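Local coordinates for hypothetical protein (Pseudomonas aeruginosa, PDB 2IGS), which is of unknown function but, as a DUF3218 protein assigned to the lysozyme clan, pairs a bundle of helices with a small antiparallel sheet, at residues I6-Y9 against S15-N18; N18-F23 against R202-V207; D107-K110 against G116-D119; V154-L159 against A175-G180. One frame throughout, in Å; residues are numbered along the deposited sequence. Where two conformers were deposited one is given.

In the fold
Contact 1 lies at the surface, where the N-terminal loop folds back onto the start of helix 12-27; contacts 2, 3 and 4 are buried. Contacts 1 and 2 share Asn18 and that helix, which gives the loop one side and sends Tyr20 into the bundle from another. Contact 2 joins segments far apart in sequence, and contacts 3 and 4 fall within the span it closes; contacts 1 and 4 lie on opposite sides of the chain's centre. Contact 1 mixes a serine hydroxyl with apolar branches, contact 2 sets a phenol OH loosely beside a guanidinium and a methyl, contact 3 packs a tyrosine, and contact 4 a leucine against a valine methyl and glycine backbone.

Contact 1 (I6-Y9 against S15-N18); sequences INIY and SLAN
Ile8 and Ser15 form the middle of this contact, with their CA atoms 5.3 Å apart, where the loop comes back past the first turns of helix 12-27. Its apolar part runs along both sides of the serine. Ile8 sends CG1 anti to its backbone N (chi1 -159°) and stays extended beyond it, which carries CD1 to within 3.9 Å of Leu16 CD2, the two side chains crossing at a slant. Closer in, Ile8 CG1 lies 4.0 Å from Ser15 CB. Ile6 reaches the other way: its CD1 sits 3.9 Å from Ser15 N and also brushes the amide end of Asn18.

The polar part is turned inward on each segment's own neighbourhood. Ser15 OG comes 3.2 Å from Ile8 N, but the angle is too poor for a bond, and the hydroxyl is instead hydrogen-bonded to Asn11 O. On the loop, Asn7 OD1 takes a weak bond from Tyr9 N at 3.0 Å, while Asn7 ND2 turns to Gln10 OE1; Asn7 O has a weak bond to the side chain of Asn11.

Leu16 reaches on to Trp42 and Ile8 to Leu69, so the apolar strip continues into helices 35-48 and 63-82. The chemistry implies that the loop is held against the helix by van der Waals packing, with the directional bonds made through the connecting residues.

Contact 2 (N18-F23 against R202-V207); sequences NIYKGF and RYTTAV
Tyr20 carries the larger share of this contact and works almost entirely through its phenol oxygen. The ring reaches from helix 12-27 toward the start of helix 203-216, the nearest CA atoms, those of Tyr20 and Thr204, being 10.9 Å apart. Its OH ends 4.1 Å from Arg202 NH2 and 4.3 Å from Thr204 CG2, distances of loose packing. Phe23, one turn further along the same helix, puts CD2 over the centre of the Tyr20 ring, and Trp42 meets that ring edge to face, so the aromatic group is steadied by neighbours other than its partners here.

Thr204 offers only its methyl: CG2 is the atom of this residue nearest the Tyr20 OH.

Arg202 approaches with NH2. Bends at chi2 and chi3 bring the guanidinium round until its plane is about 5° from that of the Tyr20 ring, although the two side chains run obliquely to each other and the OH meets the guanidinium neither over a face nor at an edge. The residue is also the N-cap of helix 203-216: its backbone N gives a hydrogen bond to Thr205 OG1 at 2.9 Å and 152°, a bond to the side chain of the helix's third residue.

Glu72 of helix 63-82 accepts a hydrogen bond from Thr204 N and makes a long, weak ion pair with Arg202 NE. Helix 35-48 adds Trp42, whose NE1 is bonded to Thr204 O, and Ile95 of helix 87-113 packs on Tyr20, leaving the contact deep among the helices of the bundle.

Contact 3 (D107-K110 against G116-D119); sequences DRIK and GYLD. With SO4 (sulfate ion), chain U.
Oxygen O4 of the sulfate is held twice by one side chain: Arg108 NH1 approaches to 2.6 Å at 150°, and Arg108 NE bonds to the same oxygen at 2.9 Å. The anion lies at the edge of the guanidinium, near its plane, and a weak bond from NE to sulfate O2 adds to the hold. The ion is probably from the crystallisation liquor, and since Arg108 was modelled in two conformers the details of this grip are doubtful.

On another side of the helix, Tyr117 packs back against Ile109 and Lys110. The fit starts from a chi1 of 74°, which places the Tyr117 CG between its own backbone N and carbonyl carbon and brings the ring in against the helix. Ile109 presents CG2, 3.8 Å from Tyr117 CD2 and equally near its CB, the two side chains crossing at about a right angle. Lys110 lays its CG 3.8 Å from Tyr117 CE1, on the same side of the ring plane as the isoleucine but by CD1 and CE1 rather than CD2; here the alkyl part of the lysine does the touching. Both polar ends go to Glu40, Lys110 NZ by a salt bridge and Tyr117 OH by a hydrogen bond.

The contact thus closes the turn that follows helix 87-113. Ile109 continues onto Leu211 and Phe214 of helix 203-216, while Glu40 ties the other side to helix 35-48, where Leu118 also packs on Ile44.

Contact 4 (V154-L159 against A175-G180); sequences VNLRTL and ALVGPG
Leu156 drives both its methyls at one branch of Val177, and it carries the contact on its side, lying between Val177 and Gly180. The leucine has CG anti to its carbonyl carbon (chi1 -65°) and CD1 anti to CA (chi2 -179°), both torsions staggered, an extended chain that carries the two methyls toward helix 171-177. There Val177 answers with CG1, turned anti to its own backbone N at chi1 166°. CG1 meets Leu156 CD2 at 3.4 Å, tighter than an ordinary carbon contact, and Leu156 CD1 at 3.7 Å, the side chains crossing at about a right angle.

Gly180 supplies the second surface. It has no side chain, and its backbone is closest to Leu156 in the register, CA to CA 6.0 Å; Leu156 CB rests 3.8 Å from Gly180 O. The short 3-10 turn that brings the glycine here is pinned by Gly180 N to Val177 O at 3.1 Å.

Arg157 turns its charged end elsewhere, to a salt bridge with Glu145. Asn155 is buried against its own neighbours, and its ND2 is hydrogen-bonded to Ser139 OG of the third subunit. Leu156 also packs on Leu148 and Val150 of the adjoining strand and on Ile197 of helix 190-200.

The two segments are thus joined by van der Waals packing, while a backbone hydrogen bond of Leu156 to Gly182 adds direction just past the turn after helix 171-177.

Contact 1 (I6-Y9 against S15-N18)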
loop_
_atom_site.group_PDB
_atom_site.type_symbol
_atom_site.label_atom_id
_atom_site.label_comp_id
_atom_site.label_asym_id
_atom_site.label_seq_id
_atom_site.Cartn_x
_atom_site.Cartn_y
_atom_site.Cartn_z
ATOM N N ILE F 6 -50.230 18.337 -8.268
ATOM C CA ILE F 6 -48.903 18.723 -7.856
ATOM C C ILE F 6 -48.993 20.134 -7.318
ATOM O O ILE F 6 -49.983 20.837 -7.534
ATOM C CB ILE F 6 -47.912 18.685 -9.054
ATOM C CG1 ILE F 6 -48.383 19.600 -10.200
ATOM C CG2 ILE F 6 -47.725 17.247 -9.534
ATOM C CD1 ILE F 6 -47.329 19.933 -11.220
ATOM N N ASN F 7 -47.949 20.559 -6.624
ATOM C CA ASN F 7 -47.818 21.955 -6.229
ATOM C C ASN F 7 -46.349 22.357 -6.252
ATOM O O ASN F 7 -45.474 21.494 -6.201
ATOM C CB ASN F 7 -48.453 22.174 -4.858
ATOM C CG ASN F 7 -47.692 21.492 -3.737
ATOM O OD1 ASN F 7 -46.649 21.949 -3.337
ATOM N ND2 ASN F 7 -48.253 20.430 -3.191
ATOM N N ILE F 8 -46.097 23.664 -6.293
ATOM C CA ILE F 8 -44.767 24.210 -6.431
ATOM C C ILE F 8 -43.807 23.916 -5.270
ATOM O O ILE F 8 -42.614 23.859 -5.485
ATOM C CB ILE F 8 -44.795 25.742 -6.735
ATOM C CG1 ILE F 8 -43.453 26.157 -7.381
ATOM C CG2 ILE F 8 -45.200 26.548 -5.474
ATOM C CD1 ILE F 8 -43.347 27.594 -7.894
ATOM N N TYR F 9 -44.315 23.728 -4.053
ATOM C CA TYR F 9 -43.425 23.429 -2.912
ATOM C C TYR F 9 -42.857 22.004 -2.977
ATOM O O TYR F 9 -41.682 21.800 -2.690
ATOM C CB TYR F 9 -44.129 23.584 -1.565
ATOM C CG TYR F 9 -44.746 24.923 -1.278
ATOM C CD1 TYR F 9 -43.986 25.953 -0.724
ATOM C CD2 TYR F 9 -46.103 25.155 -1.532
ATOM C CE1 TYR F 9 -44.555 27.193 -0.439
ATOM C CE2 TYR F 9 -46.689 26.391 -1.246
ATOM C CZ TYR F 9 -45.891 27.407 -0.707
ATOM O OH TYR F 9 -46.432 28.625 -0.408
ATOM N N SER F 15 -43.981 21.837 -11.631
ATOM C CA SER F 15 -44.693 23.118 -11.638
ATOM C C SER F 15 -44.046 24.137 -12.555
ATOM O O SER F 15 -44.697 24.659 -13.451
ATOM C CB SER F 15 -44.795 23.697 -10.224
ATOM O OG SER F 15 -45.541 22.840 -9.376
ATOM N N LEU F 16 -42.762 24.419 -12.350
ATOM C CA LEU F 16 -42.099 25.448 -13.166
ATOM C C LEU F 16 -41.929 25.001 -14.616
ATOM O O LEU F 16 -42.114 25.802 -15.539
ATOM C CB LEU F 16 -40.766 25.867 -12.549
ATOM C CG LEU F 16 -40.829 26.482 -11.143
ATOM C CD1 LEU F 16 -39.485 26.423 -10.440
ATOM C CD2 LEU F 16 -41.364 27.903 -11.193
ATOM N N ALA F 17 -41.598 23.723 -14.816
ATOM C CA ALA F 17 -41.613 23.119 -16.148
ATOM C C ALA F 17 -42.919 23.387 -16.899
ATOM O O ALA F 17 -42.900 23.675 -18.095
ATOM C CB ALA F 17 -41.368 21.624 -16.060
ATOM N N ASN F 18 -44.045 23.286 -16.195
ATOM C CA ASN F 18 -45.367 23.475 -16.799
ATOM C C ASN F 18 -45.551 24.870 -17.365
ATOM O O ASN F 18 -46.084 25.031 -18.458
ATOM C CB ASN F 18 -46.480 23.135 -15.799
ATOM C CG ASN F 18 -46.761 21.650 -15.735
ATOM O OD1 ASN F 18 -46.143 20.863 -16.458
ATOM N ND2 ASN F 18 -47.703 21.254 -14.883
#

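Contact 2 (N18-F23 against R202-V207)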
loop_
_atom_site.group_PDB
_atom_site.type_symbol
_atom_site.label_atom_id
_atom_site.label_comp_id
_atom_site.label_asym_id
_atom_site.label_seq_id
_atom_site.Cartn_x
_atom_site.Cartn_y
_atom_site.Cartn_z
ATOM N N ASN F 18 -44.045 23.286 -16.195
ATOM C CA ASN F 18 -45.367 23.475 -16.799
ATOM C C ASN F 18 -45.551 24.870 -17.365
ATOM O O ASN F 18 -46.084 25.031 -18.458
ATOM C CB ASN F 18 -46.480 23.135 -15.799
ATOM C CG ASN F 18 -46.761 21.650 -15.735
ATOM O OD1 ASN F 18 -46.143 20.863 -16.458
ATOM N ND2 ASN F 18 -47.703 21.254 -14.883
ATOM N N ILE F 19 -45.118 25.865 -16.601
ATOM C CA ILE F 19 -45.083 27.267 -17.033
ATOM C C ILE F 19 -44.110 27.492 -18.199
ATOM O O ILE F 19 -44.441 28.188 -19.163
ATOM C CB ILE F 19 -44.676 28.184 -15.864
ATOM C CG1 ILE F 19 -45.781 28.198 -14.803
ATOM C CG2 ILE F 19 -44.395 29.585 -16.359
ATOM C CD1 ILE F 19 -45.352 28.800 -13.480
ATOM N N TYR F 20 -42.916 26.905 -18.109
ATOM C CA TYR F 20 -41.934 27.049 -19.163
ATOM C C TYR F 20 -42.281 26.287 -20.462
ATOM O O TYR F 20 -41.953 26.754 -21.570
ATOM C CB TYR F 20 -40.535 26.728 -18.628
ATOM C CG TYR F 20 -39.931 27.916 -17.887
ATOM C CD1 TYR F 20 -40.303 28.217 -16.568
ATOM C CD2 TYR F 20 -39.028 28.756 -18.525
ATOM C CE1 TYR F 20 -39.772 29.327 -15.906
ATOM C CE2 TYR F 20 -38.487 29.850 -17.876
ATOM C CZ TYR F 20 -38.866 30.140 -16.574
ATOM O OH TYR F 20 -38.300 31.221 -15.948
ATOM N N LYS F 21 -42.970 25.150 -20.338
ATOM C CA LYS F 21 -43.553 24.500 -21.515
ATOM C C LYS F 21 -44.452 25.508 -22.292
ATOM O O LYS F 21 -44.437 25.563 -23.524
ATOM C CB LYS F 21 -44.313 23.228 -21.096
ATOM C CG LYS F 21 -44.549 22.230 -22.226
ATOM C CD LYS F 21 -45.110 20.880 -21.731
ATOM C CE LYS F 21 -45.765 20.129 -22.897
ATOM N NZ LYS F 21 -45.919 18.647 -22.688
ATOM N N GLY F 22 -45.174 26.336 -21.542
ATOM C CA GLY F 22 -46.056 27.352 -22.093
ATOM C C GLY F 22 -45.348 28.514 -22.764
ATOM O O GLY F 22 -45.777 28.947 -23.841
ATOM N N PHE F 23 -44.286 29.028 -22.131
ATOM C CA PHE F 23 -43.453 30.062 -22.751
ATOM C C PHE F 23 -42.825 29.532 -24.044
ATOM O O PHE F 23 -42.837 30.219 -25.047
ATOM C CB PHE F 23 -42.356 30.572 -21.810
ATOM C CG PHE F 23 -42.859 31.345 -20.612
ATOM C CD1 PHE F 23 -43.955 32.195 -20.706
ATOM C CD2 PHE F 23 -42.187 31.260 -19.400
ATOM C CE1 PHE F 23 -44.394 32.926 -19.606
ATOM C CE2 PHE F 23 -42.615 31.995 -18.278
ATOM C CZ PHE F 23 -43.720 32.828 -18.392
ATOM N N ARG F 202 -31.636 33.679 -9.515
ATOM C CA ARG F 202 -32.905 33.079 -9.117
ATOM C C ARG F 202 -32.736 31.582 -9.003
ATOM O O ARG F 202 -31.748 31.045 -9.471
ATOM C CB ARG F 202 -34.049 33.476 -10.064
ATOM C CG ARG F 202 -34.554 34.920 -9.827
ATOM C CD ARG F 202 -35.066 35.532 -11.108
ATOM N NE ARG F 202 -35.435 34.475 -12.041
ATOM C CZ ARG F 202 -35.027 34.387 -13.304
ATOM N NH1 ARG F 202 -34.251 35.326 -13.844
ATOM N NH2 ARG F 202 -35.431 33.352 -14.028
ATOM N N TYR F 203 -33.696 30.928 -8.340
ATOM C CA TYR F 203 -33.663 29.497 -8.075
ATOM C C TYR F 203 -33.365 28.753 -9.365
ATOM O O TYR F 203 -32.468 27.920 -9.430
ATOM C CB TYR F 203 -35.037 29.095 -7.504
ATOM C CG TYR F 203 -35.299 27.621 -7.281
ATOM C CD1 TYR F 203 -35.587 26.765 -8.348
ATOM C CD2 TYR F 203 -35.340 27.100 -6.000
ATOM C CE1 TYR F 203 -35.875 25.395 -8.119
ATOM C CE2 TYR F 203 -35.636 25.759 -5.766
ATOM C CZ TYR F 203 -35.892 24.914 -6.820
ATOM O OH TYR F 203 -36.174 23.587 -6.572
ATOM N N THR F 204 -34.122 29.109 -10.392
ATOM C CA THR F 204 -34.092 28.508 -11.708
ATOM C C THR F 204 -32.758 28.732 -12.471
ATOM O O THR F 204 -32.220 27.807 -13.103
ATOM C CB THR F 204 -35.333 29.059 -12.427
ATOM O OG1 THR F 204 -36.121 28.017 -13.000
ATOM C CG2 THR F 204 -35.060 30.182 -13.374
ATOM N N THR F 205 -32.210 29.945 -12.383
ATOM C CA THR F 205 -30.959 30.305 -13.076
ATOM C C THR F 205 -29.697 29.895 -12.294
ATOM O O THR F 205 -28.640 29.657 -12.891
ATOM C CB THR F 205 -30.868 31.808 -13.357
ATOM O OG1 THR F 205 -31.171 32.514 -12.152
ATOM C CG2 THR F 205 -31.831 32.250 -14.494
ATOM N N ALA F 206 -29.803 29.858 -10.967
ATOM C CA ALA F 206 -28.784 29.229 -10.091
ATOM C C ALA F 206 -28.617 27.742 -10.420
ATOM O O ALA F 206 -27.502 27.234 -10.422
ATOM C CB ALA F 206 -29.151 29.389 -8.646
ATOM N N VAL F 207 -29.722 27.037 -10.681
ATOM C CA VAL F 207 -29.616 25.623 -11.043
ATOM C C VAL F 207 -28.981 25.475 -12.439
ATOM O O VAL F 207 -28.207 24.554 -12.658
ATOM C CB VAL F 207 -30.969 24.867 -10.960
ATOM C CG1 VAL F 207 -30.840 23.487 -11.596
ATOM C CG2 VAL F 207 -31.503 24.771 -9.509
#

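Contact 3 (D107-K110 against G116-D119)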
loop_
_atom_site.group_PDB
_atom_site.type_symbol
_atom_site.label_atom_id
_atom_site.label_comp_id
_atom_site.label_asym_id
_atom_site.label_seq_id
_atom_site.Cartn_x
_atom_site.Cartn_y
_atom_site.Cartn_z
ATOM N N ASP F 107 -27.501 15.862 -18.751
ATOM C CA ASP F 107 -27.201 14.550 -19.321
ATOM C C ASP F 107 -25.703 14.221 -19.264
ATOM O O ASP F 107 -25.330 13.065 -19.057
ATOM C CB ASP F 107 -27.808 14.397 -20.723
ATOM C CG ASP F 107 -29.338 14.333 -20.690
ATOM O OD1 ASP F 107 -29.914 13.991 -19.621
ATOM O OD2 ASP F 107 -29.971 14.630 -21.722
ATOM N N ARG F 108 -24.861 15.238 -19.456
ATOM C CA ARG F 108 -23.415 15.119 -19.238
ATOM C C ARG F 108 -23.110 14.666 -17.813
ATOM O O ARG F 108 -22.351 13.722 -17.611
ATOM C CB ARG F 108 -22.692 16.442 -19.536
ATOM C CG ARG F 108 -21.746 16.419 -20.750
ATOM C CD ARG F 108 -21.122 17.805 -21.012
ATOM N NE ARG F 108 -19.651 17.795 -21.018
ATOM C CZ ARG F 108 -18.878 18.882 -20.930
ATOM N NH1 ARG F 108 -17.559 18.760 -20.933
ATOM N NH2 ARG F 108 -19.409 20.094 -20.829
ATOM N N ILE F 109 -23.723 15.326 -16.835
ATOM C CA ILE F 109 -23.494 15.012 -15.414
ATOM C C ILE F 109 -23.935 13.573 -15.065
ATOM O O ILE F 109 -23.218 12.846 -14.383
ATOM C CB ILE F 109 -24.181 16.068 -14.513
ATOM C CG1 ILE F 109 -23.384 17.369 -14.547
ATOM C CG2 ILE F 109 -24.351 15.571 -13.096
ATOM C CD1 ILE F 109 -24.123 18.583 -13.973
ATOM N N LYS F 110 -25.085 13.161 -15.590
ATOM C CA LYS F 110 -25.619 11.828 -15.358
ATOM C C LYS F 110 -24.804 10.732 -16.053
ATOM O O LYS F 110 -24.660 9.642 -15.510
ATOM C CB LYS F 110 -27.084 11.754 -15.786
ATOM C CG LYS F 110 -28.023 12.585 -14.912
ATOM C CD LYS F 110 -29.402 12.703 -15.556
ATOM C CE LYS F 110 -30.207 11.411 -15.437
ATOM N NZ LYS F 110 -31.533 11.531 -16.104
ATOM N N GLY F 116 -26.299 8.549 -8.851
ATOM C CA GLY F 116 -25.939 9.136 -7.557
ATOM C C GLY F 116 -25.242 10.481 -7.672
ATOM O O GLY F 116 -24.633 10.971 -6.702
ATOM N N TYR F 117 -25.349 11.069 -8.865
ATOM C CA TYR F 117 -24.719 12.344 -9.214
ATOM C C TYR F 117 -24.927 13.458 -8.186
ATOM O O TYR F 117 -24.085 14.353 -8.035
ATOM C CB TYR F 117 -25.180 12.802 -10.602
ATOM C CG TYR F 117 -26.599 13.350 -10.713
ATOM C CD1 TYR F 117 -27.645 12.544 -11.147
ATOM C CD2 TYR F 117 -26.874 14.689 -10.444
ATOM C CE1 TYR F 117 -28.943 13.056 -11.281
ATOM C CE2 TYR F 117 -28.161 15.216 -10.571
ATOM C CZ TYR F 117 -29.189 14.397 -10.993
ATOM O OH TYR F 117 -30.461 14.912 -11.119
ATOM N N LEU F 118 -26.045 13.392 -7.476
ATOM C CA LEU F 118 -26.415 14.437 -6.529
ATOM C C LEU F 118 -25.361 14.621 -5.457
ATOM O O LEU F 118 -25.306 15.675 -4.798
ATOM C CB LEU F 118 -27.746 14.095 -5.843
ATOM C CG LEU F 118 -29.107 14.541 -6.384
ATOM C CD1 LEU F 118 -30.131 14.273 -5.285
ATOM C CD2 LEU F 118 -29.176 16.038 -6.842
ATOM N N ASP F 119 -24.555 13.577 -5.237
ATOM C CA ASP F 119 -23.552 13.629 -4.179
ATOM C C ASP F 119 -22.485 14.664 -4.487
ATOM O O ASP F 119 -21.849 15.191 -3.565
ATOM C CB ASP F 119 -22.935 12.248 -3.897
ATOM C CG ASP F 119 -23.564 11.570 -2.684
ATOM O OD1 ASP F 119 -24.553 12.097 -2.154
ATOM O OD2 ASP F 119 -23.080 10.522 -2.235
HETATM S S SO4 U . -17.592 14.834 -20.576
HETATM O O1 SO4 U . -17.410 14.080 -21.817
HETATM O O2 SO4 U . -18.999 14.745 -20.181
HETATM O O3 SO4 U . -16.729 14.260 -19.534
HETATM O O4 SO4 U . -17.222 16.232 -20.811
#

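Contact 4 (V154-L159 against A175-G180)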
loop_
_atom_site.group_PDB
_atom_site.type_symbol
_atom_site.label_atom_id
_atom_site.label_comp_id
_atom_site.label_asym_id
_atom_site.label_seq_id
_atom_site.Cartn_x
_atom_site.Cartn_y
_atom_site.Cartn_z
ATOM N N VAL F 154 -20.566 25.881 -6.848
ATOM C CA VAL F 154 -19.958 26.689 -7.944
ATOM C C VAL F 154 -18.874 27.649 -7.419
ATOM O O VAL F 154 -19.136 28.786 -7.033
ATOM C CB VAL F 154 -20.994 27.440 -8.851
ATOM C CG1 VAL F 154 -20.298 28.034 -10.105
ATOM C CG2 VAL F 154 -22.098 26.522 -9.260
ATOM N N ASN F 155 -17.642 27.176 -7.458
ATOM C CA ASN F 155 -16.504 27.896 -6.933
ATOM C C ASN F 155 -15.903 28.806 -7.993
ATOM O O ASN F 155 -15.072 28.388 -8.816
ATOM C CB ASN F 155 -15.463 26.895 -6.418
ATOM C CG ASN F 155 -14.474 27.529 -5.434
ATOM O OD1 ASN F 155 -14.068 28.689 -5.585
ATOM N ND2 ASN F 155 -14.086 26.768 -4.423
ATOM N N LEU F 156 -16.319 30.064 -7.957
ATOM C CA LEU F 156 -15.943 31.009 -8.984
ATOM C C LEU F 156 -14.471 31.439 -8.855
ATOM O O LEU F 156 -13.826 31.710 -9.860
ATOM C CB LEU F 156 -16.906 32.216 -8.971
ATOM C CG LEU F 156 -18.383 32.008 -9.328
ATOM C CD1 LEU F 156 -19.118 33.350 -9.274
ATOM C CD2 LEU F 156 -18.548 31.378 -10.698
ATOM N N ARG F 157 -13.971 31.483 -7.620
ATOM C CA ARG F 157 -12.602 31.875 -7.282
ATOM C C ARG F 157 -11.589 30.952 -7.925
ATOM O O ARG F 157 -10.511 31.349 -8.360
ATOM C CB ARG F 157 -12.407 31.809 -5.766
ATOM C CG ARG F 157 -10.963 31.989 -5.278
ATOM C CD ARG F 157 -10.479 33.410 -5.504
ATOM N NE ARG F 157 -9.094 33.601 -5.086
ATOM C CZ ARG F 157 -8.040 33.315 -5.845
ATOM N NH1 ARG F 157 -8.210 32.815 -7.066
ATOM N NH2 ARG F 157 -6.810 33.513 -5.387
ATOM N N THR F 158 -11.990 29.700 -7.991
ATOM C CA THR F 158 -11.131 28.636 -8.358
ATOM C C THR F 158 -11.315 28.272 -9.841
ATOM O O THR F 158 -10.460 27.622 -10.447
ATOM C CB THR F 158 -11.455 27.511 -7.373
ATOM O OG1 THR F 158 -10.330 27.312 -6.509
ATOM C CG2 THR F 158 -11.915 26.248 -8.034
ATOM N N LEU F 159 -12.433 28.706 -10.409
ATOM C CA LEU F 159 -12.787 28.408 -11.784
ATOM C C LEU F 159 -11.818 29.049 -12.776
ATOM O O LEU F 159 -11.445 30.221 -12.660
ATOM C CB LEU F 159 -14.226 28.857 -12.043
ATOM C CG LEU F 159 -14.840 28.810 -13.425
ATOM C CD1 LEU F 159 -14.716 27.424 -13.988
ATOM C CD2 LEU F 159 -16.270 29.205 -13.267
ATOM N N ALA F 175 -22.944 36.662 -18.420
ATOM C CA ALA F 175 -22.645 38.076 -18.181
ATOM C C ALA F 175 -22.673 38.470 -16.697
ATOM O O ALA F 175 -21.914 39.350 -16.255
ATOM C CB ALA F 175 -23.605 38.966 -18.985
ATOM N N LEU F 176 -23.562 37.829 -15.946
ATOM C CA LEU F 176 -23.741 38.078 -14.513
ATOM C C LEU F 176 -22.605 37.519 -13.669
ATOM O O LEU F 176 -22.181 38.124 -12.695
ATOM C CB LEU F 176 -25.060 37.444 -14.050
ATOM C CG LEU F 176 -25.446 37.492 -12.569
ATOM C CD1 LEU F 176 -25.978 38.865 -12.147
ATOM C CD2 LEU F 176 -26.461 36.419 -12.312
ATOM N N VAL F 177 -22.117 36.346 -14.054
ATOM C CA VAL F 177 -21.251 35.556 -13.190
ATOM C C VAL F 177 -19.781 35.646 -13.598
ATOM O O VAL F 177 -18.885 35.456 -12.764
ATOM C CB VAL F 177 -21.772 34.102 -13.151
ATOM C CG1 VAL F 177 -20.769 33.183 -12.580
ATOM C CG2 VAL F 177 -23.046 34.054 -12.339
ATOM N N GLY F 178 -19.546 35.970 -14.873
ATOM C CA GLY F 178 -18.209 36.100 -15.444
ATOM C C GLY F 178 -17.256 37.000 -14.685
ATOM O O GLY F 178 -16.083 36.659 -14.551
ATOM N N PRO F 179 -17.739 38.172 -14.208
ATOM C CA PRO F 179 -16.902 39.087 -13.418
ATOM C C PRO F 179 -16.335 38.526 -12.100
ATOM O O PRO F 179 -15.306 39.015 -11.601
ATOM C CB PRO F 179 -17.847 40.284 -13.151
ATOM C CG PRO F 179 -18.815 40.235 -14.269
ATOM C CD PRO F 179 -19.074 38.755 -14.445
ATOM N N GLY F 180 -16.991 37.521 -11.543
ATOM C CA GLY F 180 -16.494 36.853 -10.328
ATOM C C GLY F 180 -15.445 35.774 -10.563
ATOM O O GLY F 180 -14.787 35.352 -9.625
#